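Malonyl CoA-acyl carrier protein transacylase (Synechocystis sp. PCC 6803 substr. Kazusa, PDB 4RR5) catalyses transfer of the malonyl group from malonyl-CoA to the holo acyl carrier protein, a step that supplies malonyl units to fatty acid biosynthesis. Local coordinates at residues Pro8-Gln13 against Ala54-Thr59; Val146-Asp151 against Thr239-Trp244; Val158-Val163 against Ser184-Ser189. All blocks are in the same frame, centred on the assembly; numbering follows the deposited sequence.

Contact 1 (Pro8-Gln13 against Ala54-Thr59); sequences PGQGSQ and ALTQNT
The side-chain amide of Gln10 meets Ala54, Thr56 and Thr59 in a polar, partly buried contact between the loop that follows strand 3-7 and the start of helix 56-76, with Ala54 just before it. CG of Gln10 stands anti to the backbone N (chi1 -179°), and a bend at chi2 carries the amide across the helix start, at about a right angle to both threonine side chains. The two ends of the amide have different partners. OE1 of Gln10 accepts the hydroxyl of Thr56, whose OG1 lies 2.6 Å away and above the carbonyl plane; this hydroxyl is also bonded to Gln60. NE2 of Gln10 makes two weak bonds, one to the carbonyl O of Ala54 at 3.0 Å and one to OG1 of Thr59 at 3.3 Å, the latter hydroxyl having its stronger partner in the carbonyl of Leu53. Residues 9-13 form the GQGSQ sequence characteristic of FabD enzymes, whose glutamine probably contributes its backbone N to the oxyanion hole; the Gln10 side chain lies about 6 Å from that of Ser88, an active-site residue by similarity. An alanine in place of Gln10 would probably leave the Thr56 hydroxyl without this acceptor and open a gap between the loop and the helix. Gln13 follows a type II turn from Gly9 to Ser12. OE1 of Gln13 accepts the backbone N of Gly11 at 2.9 Å, which would help to hold the amide while CB, CG and CD pack on CG2 of Thr59. NE2 of Gln13 ends 3.4 Å from CB of Ala54.

Contact 2 (Val146-Asp151 against Thr239-Trp244); sequences VVLAND and TGSVRW
Asn150 and Val242 lie side by side across a parallel beta bridge, their side chains pointing the same way. Two short backbone bonds flank this bridge: the N of Val242 donates to the carbonyl O of Ala149 at 2.7 Å and 173°, and the N of Asp151 donates to the carbonyl O of Val242, also at 2.7 Å. CA of Ser241 adds a CA-H...O contact to the same Ala149 carbonyl. Ser241 turns its hydroxyl onto strand 146-153, OG anti to its own backbone N (chi1 -171°). OG of Ser241 sits 3.2 Å from the carbonyl O of Leu148 and equally near that of Ala149, while CD2 of Leu148 approaches OG of Ser241 at 3.7 Å. Ala149 and Asn150 both face Val158 of the next strand, a classic beta bulge. Asp151 leaves the opposite face from Asn150, and its carboxylate forms a salt bridge with Arg245; Arg243, the centre of an inverse gamma turn, forms one with Glu246. Val242 also touches His188 and His87, and the carbonyl of Gly240 accepts the ND1 hydrogen of His188, an active-site residue by similarity. The short, nearly straight backbone bonds therefore tie Val242, in the edge strand 242-243, to strand 146-153, and would probably hold the nearby Gly240 carbonyl where it can orient and polarise that imidazole.

Contact 3 (Val158-Val163 against Ser184-Ser189); sequences VISGTV and SGAFHS
Ser160 has the most surface buried here, followed by Ala186 and Gly161, and its hydroxyl carries the contact's polar link. OG stands anti to the backbone N (chi1 -177°), which directs it from strand 156-161 into the bend at Ala186-Phe187. OG of Ser160 donates to the carbonyl O of Phe187 at 2.7 Å, tilted 24° from the carbonyl plane. The same OG of Ser160 also lies 3.1 Å from the carbonyl C of Ala186, and CB of Ser189 closes on it at 3.9 Å. Ala186 is the centre of an inverse gamma turn and directs its methyl toward the strand, where CB of Ala186 meets OG of Ser160 at 3.8 Å and the carbonyl O of Gly161 at about the same distance. At the backbone angles of Gly161 a CB would be jammed against the carbonyl O of Ser160, which suits a glycine at this position. Within the loop, OG of Ser189 donates to the carbonyl O of Ala186 at 2.7 Å, bridging round Phe187 and His188, and is also bonded to the N of Phe191. His188 has a left-handed backbone conformation; its NE2 is hydrogen-bonded to Ser88 and ND1 to Gly240, consistent with a catalytic role for the Ser88-His188 pair. The loop thus lies against one face of the mixed sheet, with Phe187 on Met125 of strand 124-129 and Ser189 on Val147 of strand 146-153, whereas Ile159 packs on helix 163-171.

How the contacts relate
Contacts 2 and 3 form a continuous unit, their centres 9 Å apart, because strands 146-153 and 156-161 are neighbours in the mixed sheet. Val147 O and Ser160 N are 2.8 Å apart, and CB of Ala149 packs on CB of Ser160. Along the chain contact 3 is nested within the loop closed by contact 2. Contact 1 has its centre 17 Å from that of contact 2 and 16 Å from that of contact 3, though its nearest atoms come within about 5 Å of contact 3. All three border the active site inferred by similarity: the side chains of Gln10, Val242 and His188 are about 6, 4 and 3 Å from that of Ser88. An acetate, probably from the crystallisation liquor, lies near Gln10 and His188.

Contact 1 (Pro8-Gln13 against Ala54-Thr59)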
# COMPACT_ATOMS: atom_id res chain seq x y z
N PRO A 8 -0.30 1.11 5.12
CA PRO A 8 1.00 1.11 4.45
C PRO A 8 1.24 -0.14 3.59
O PRO A 8 0.67 -1.20 3.83
CB PRO A 8 1.99 1.16 5.62
CG PRO A 8 1.26 0.49 6.74
CD PRO A 8 -0.17 0.91 6.58
N GLY A 9 2.08 -0.00 2.57
CA GLY A 9 2.36 -1.14 1.72
C GLY A 9 3.79 -1.60 1.85
O GLY A 9 4.41 -1.46 2.91
N GLN A 10 4.30 -2.16 0.75
CA GLN A 10 5.64 -2.73 0.66
C GLN A 10 6.69 -1.74 1.12
O GLN A 10 6.61 -0.56 0.79
CB GLN A 10 5.92 -3.15 -0.79
CG GLN A 10 7.28 -3.79 -1.01
CD GLN A 10 7.25 -5.27 -0.73
OE1 GLN A 10 6.34 -5.97 -1.17
NE2 GLN A 10 8.24 -5.76 0.02
N GLY A 11 7.66 -2.22 1.90
CA GLY A 11 8.66 -1.35 2.47
C GLY A 11 8.39 -0.95 3.91
O GLY A 11 9.29 -0.50 4.59
N SER A 12 7.16 -1.12 4.38
CA SER A 12 6.84 -0.81 5.78
C SER A 12 6.96 -2.01 6.72
O SER A 12 6.84 -1.89 7.93
CB SER A 12 5.43 -0.23 5.89
OG SER A 12 5.43 1.08 5.38
N GLN A 13 7.18 -3.18 6.15
CA GLN A 13 7.31 -4.37 6.96
C GLN A 13 8.60 -4.29 7.79
O GLN A 13 9.61 -3.73 7.36
CB GLN A 13 7.30 -5.62 6.08
CG GLN A 13 8.66 -5.96 5.47
CD GLN A 13 9.03 -5.08 4.28
OE1 GLN A 13 8.25 -4.23 3.84
NE2 GLN A 13 10.22 -5.29 3.74
N ALA A 54 11.12 -9.40 3.22
CA ALA A 54 11.00 -8.31 2.26
C ALA A 54 10.60 -8.83 0.87
O ALA A 54 10.16 -8.05 0.02
CB ALA A 54 12.31 -7.53 2.19
N LEU A 55 10.76 -10.13 0.64
CA LEU A 55 10.28 -10.73 -0.60
C LEU A 55 8.77 -10.52 -0.72
O LEU A 55 8.00 -10.98 0.14
CB LEU A 55 10.63 -12.22 -0.66
CG LEU A 55 12.13 -12.55 -0.60
CD1 LEU A 55 12.37 -14.03 -0.85
CD2 LEU A 55 12.93 -11.69 -1.57
N THR A 56 8.35 -9.83 -1.78
CA THR A 56 6.98 -9.32 -1.90
C THR A 56 5.90 -10.41 -1.78
O THR A 56 4.79 -10.10 -1.37
CB THR A 56 6.80 -8.55 -3.24
OG1 THR A 56 5.75 -7.58 -3.10
CG2 THR A 56 6.50 -9.49 -4.41
N GLN A 57 6.23 -11.66 -2.09
CA GLN A 57 5.27 -12.77 -1.95
C GLN A 57 5.03 -13.15 -0.49
O GLN A 57 4.05 -13.81 -0.16
CB GLN A 57 5.73 -14.00 -2.74
CG GLN A 57 7.01 -14.69 -2.23
CD GLN A 57 8.29 -14.11 -2.83
OE1 GLN A 57 8.26 -13.20 -3.66
NE2 GLN A 57 9.43 -14.66 -2.40
N ASN A 58 5.95 -12.76 0.39
CA ASN A 58 5.74 -12.85 1.83
C ASN A 58 5.13 -11.55 2.36
O ASN A 58 4.14 -11.56 3.07
CB ASN A 58 7.05 -13.14 2.57
CG ASN A 58 7.64 -14.52 2.22
OD1 ASN A 58 6.92 -15.50 2.03
ND2 ASN A 58 8.96 -14.58 2.13
N THR A 59 5.76 -10.44 1.99
CA THR A 59 5.41 -9.14 2.55
C THR A 59 3.95 -8.77 2.34
O THR A 59 3.29 -8.29 3.27
CB THR A 59 6.26 -8.04 1.95
OG1 THR A 59 7.63 -8.45 1.91
CG2 THR A 59 6.10 -6.76 2.76

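Contact 2 (Val146-Asp151 against Thr239-Trp244)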
# COMPACT_ATOMS: atom_id res chain seq x y z
N VAL A 146 11.30 4.42 -18.53
CA VAL A 146 11.10 4.84 -17.14
C VAL A 146 9.85 5.71 -16.93
O VAL A 146 9.62 6.67 -17.65
CB VAL A 146 12.33 5.61 -16.60
CG1 VAL A 146 12.10 6.07 -15.17
CG2 VAL A 146 13.56 4.75 -16.64
N VAL A 147 9.05 5.35 -15.93
CA VAL A 147 7.82 6.07 -15.63
C VAL A 147 7.73 6.41 -14.13
O VAL A 147 8.49 5.88 -13.31
CB VAL A 147 6.58 5.25 -16.05
CG1 VAL A 147 6.24 4.19 -15.00
CG2 VAL A 147 5.38 6.17 -16.31
N LEU A 148 6.82 7.30 -13.77
CA LEU A 148 6.59 7.63 -12.37
C LEU A 148 5.57 6.65 -11.79
O LEU A 148 4.46 6.50 -12.31
CB LEU A 148 6.13 9.08 -12.23
CG LEU A 148 6.29 9.66 -10.82
CD1 LEU A 148 6.83 11.06 -10.86
CD2 LEU A 148 4.96 9.65 -10.10
N ALA A 149 5.96 5.99 -10.70
CA ALA A 149 5.22 4.86 -10.15
C ALA A 149 4.54 5.22 -8.83
O ALA A 149 3.43 4.78 -8.55
CB ALA A 149 6.16 3.66 -9.95
N ASN A 150 5.23 6.00 -8.01
CA ASN A 150 4.62 6.60 -6.84
C ASN A 150 4.78 8.10 -6.92
O ASN A 150 5.87 8.59 -7.24
CB ASN A 150 5.27 6.13 -5.53
CG ASN A 150 5.12 4.65 -5.28
OD1 ASN A 150 4.51 3.92 -6.07
ND2 ASN A 150 5.71 4.19 -4.18
N ASP A 151 3.71 8.82 -6.61
CA ASP A 151 3.84 10.23 -6.28
C ASP A 151 3.47 10.37 -4.82
O ASP A 151 2.29 10.41 -4.46
CB ASP A 151 2.95 11.08 -7.17
CG ASP A 151 2.91 12.53 -6.74
OD1 ASP A 151 3.92 13.04 -6.23
OD2 ASP A 151 1.85 13.17 -6.91
N THR A 239 -0.66 -1.42 -13.05
CA THR A 239 0.12 -0.80 -14.13
C THR A 239 0.19 0.72 -13.99
O THR A 239 0.89 1.40 -14.74
CB THR A 239 -0.46 -1.11 -15.50
OG1 THR A 239 -1.86 -0.80 -15.50
CG2 THR A 239 -0.26 -2.58 -15.83
N GLY A 240 -0.53 1.24 -13.00
CA GLY A 240 -0.70 2.66 -12.85
C GLY A 240 0.01 3.20 -11.65
O GLY A 240 0.47 2.44 -10.80
N SER A 241 0.08 4.52 -11.59
CA SER A 241 0.85 5.21 -10.57
C SER A 241 0.08 5.37 -9.27
O SER A 241 -1.14 5.50 -9.27
CB SER A 241 1.29 6.59 -11.08
OG SER A 241 2.21 7.19 -10.18
N VAL A 242 0.82 5.35 -8.17
CA VAL A 242 0.24 5.58 -6.86
C VAL A 242 0.27 7.08 -6.53
O VAL A 242 1.33 7.67 -6.21
CB VAL A 242 0.99 4.78 -5.78
CG1 VAL A 242 0.46 5.10 -4.41
CG2 VAL A 242 0.84 3.29 -6.07
N ARG A 243 -0.90 7.69 -6.65
CA ARG A 243 -1.07 9.12 -6.42
C ARG A 243 -1.33 9.40 -4.94
O ARG A 243 -2.40 9.88 -4.56
CB ARG A 243 -2.21 9.62 -7.29
CG ARG A 243 -2.01 9.17 -8.73
CD ARG A 243 -3.20 9.40 -9.60
NE ARG A 243 -3.64 10.78 -9.50
CZ ARG A 243 -4.71 11.26 -10.11
NH1 ARG A 243 -5.46 10.47 -10.87
NH2 ARG A 243 -5.03 12.53 -9.94
N TRP A 244 -0.33 9.11 -4.11
CA TRP A 244 -0.53 9.21 -2.67
C TRP A 244 -0.52 10.65 -2.21
O TRP A 244 -1.30 11.03 -1.35
CB TRP A 244 0.51 8.41 -1.89
CG TRP A 244 0.10 8.28 -0.47
CD1 TRP A 244 0.60 8.98 0.59
CD2 TRP A 244 -0.94 7.45 0.04
NE1 TRP A 244 -0.07 8.63 1.74
CE2 TRP A 244 -1.03 7.70 1.43
CE3 TRP A 244 -1.81 6.52 -0.53
CZ2 TRP A 244 -1.94 7.03 2.25
CZ3 TRP A 244 -2.73 5.88 0.28
CH2 TRP A 244 -2.78 6.13 1.66

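Contact 3 (Val158-Val163 against Ser184-Ser189)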
# COMPACT_ATOMS: atom_id res chain seq x y z
N VAL A 158 8.71 7.85 -6.59
CA VAL A 158 9.36 6.61 -6.97
C VAL A 158 9.21 6.42 -8.47
O VAL A 158 8.12 6.52 -9.00
CB VAL A 158 8.75 5.42 -6.23
CG1 VAL A 158 9.13 4.12 -6.91
CG2 VAL A 158 9.18 5.45 -4.77
N ILE A 159 10.32 6.20 -9.16
CA ILE A 159 10.26 5.91 -10.59
C ILE A 159 10.40 4.41 -10.81
O ILE A 159 10.89 3.69 -9.95
CB ILE A 159 11.34 6.67 -11.38
CG1 ILE A 159 12.73 6.38 -10.83
CG2 ILE A 159 11.07 8.16 -11.36
CD1 ILE A 159 13.80 7.08 -11.62
N SER A 160 9.96 3.94 -11.98
CA SER A 160 9.89 2.52 -12.26
C SER A 160 10.26 2.24 -13.70
O SER A 160 9.97 3.04 -14.59
CB SER A 160 8.48 1.98 -11.97
OG SER A 160 8.39 0.57 -12.16
N GLY A 161 10.91 1.10 -13.96
CA GLY A 161 11.22 0.74 -15.32
C GLY A 161 12.42 -0.16 -15.49
O GLY A 161 12.77 -0.93 -14.58
N THR A 162 13.05 -0.07 -16.65
CA THR A 162 14.21 -0.90 -16.97
C THR A 162 15.36 -0.54 -16.03
O THR A 162 15.44 0.59 -15.54
CB THR A 162 14.66 -0.73 -18.44
OG1 THR A 162 15.11 0.62 -18.67
CG2 THR A 162 13.51 -1.04 -19.39
N VAL A 163 16.23 -1.52 -15.75
CA VAL A 163 17.39 -1.28 -14.89
C VAL A 163 18.26 -0.15 -15.44
O VAL A 163 18.56 0.82 -14.74
CB VAL A 163 18.26 -2.54 -14.73
CG1 VAL A 163 19.55 -2.20 -13.97
CG2 VAL A 163 17.48 -3.65 -14.02
N SER A 184 12.39 -6.11 -7.24
CA SER A 184 13.08 -6.45 -8.47
C SER A 184 12.15 -6.47 -9.68
O SER A 184 12.45 -7.08 -10.70
CB SER A 184 13.79 -7.80 -8.29
OG SER A 184 13.10 -8.60 -7.35
N GLY A 185 11.02 -5.77 -9.56
CA GLY A 185 10.14 -5.61 -10.70
C GLY A 185 9.88 -4.16 -11.07
O GLY A 185 10.05 -3.26 -10.24
N ALA A 186 9.48 -3.94 -12.32
CA ALA A 186 9.02 -2.63 -12.76
C ALA A 186 7.55 -2.40 -12.37
O ALA A 186 6.68 -2.22 -13.22
CB ALA A 186 9.20 -2.47 -14.25
N PHE A 187 7.28 -2.42 -11.07
CA PHE A 187 5.93 -2.32 -10.55
C PHE A 187 5.30 -0.97 -10.87
O PHE A 187 6.01 0.02 -11.04
CB PHE A 187 5.94 -2.52 -9.03
CG PHE A 187 6.46 -3.86 -8.60
CD1 PHE A 187 6.52 -4.93 -9.48
CD2 PHE A 187 6.88 -4.05 -7.29
CE1 PHE A 187 6.99 -6.16 -9.07
CE2 PHE A 187 7.36 -5.28 -6.88
CZ PHE A 187 7.41 -6.34 -7.77
N HIS A 188 3.97 -0.94 -10.94
CA HIS A 188 3.23 0.30 -11.23
C HIS A 188 3.72 0.95 -12.51
O HIS A 188 4.09 2.12 -12.54
CB HIS A 188 3.34 1.25 -10.04
CG HIS A 188 2.60 0.76 -8.84
ND1 HIS A 188 1.23 0.66 -8.80
CD2 HIS A 188 3.05 0.28 -7.65
CE1 HIS A 188 0.86 0.15 -7.64
NE2 HIS A 188 1.95 -0.09 -6.93
N SER A 189 3.72 0.16 -13.57
CA SER A 189 4.15 0.62 -14.89
C SER A 189 3.58 -0.33 -15.91
O SER A 189 3.08 -1.40 -15.55
CB SER A 189 5.68 0.66 -15.00
OG SER A 189 6.19 -0.61 -15.34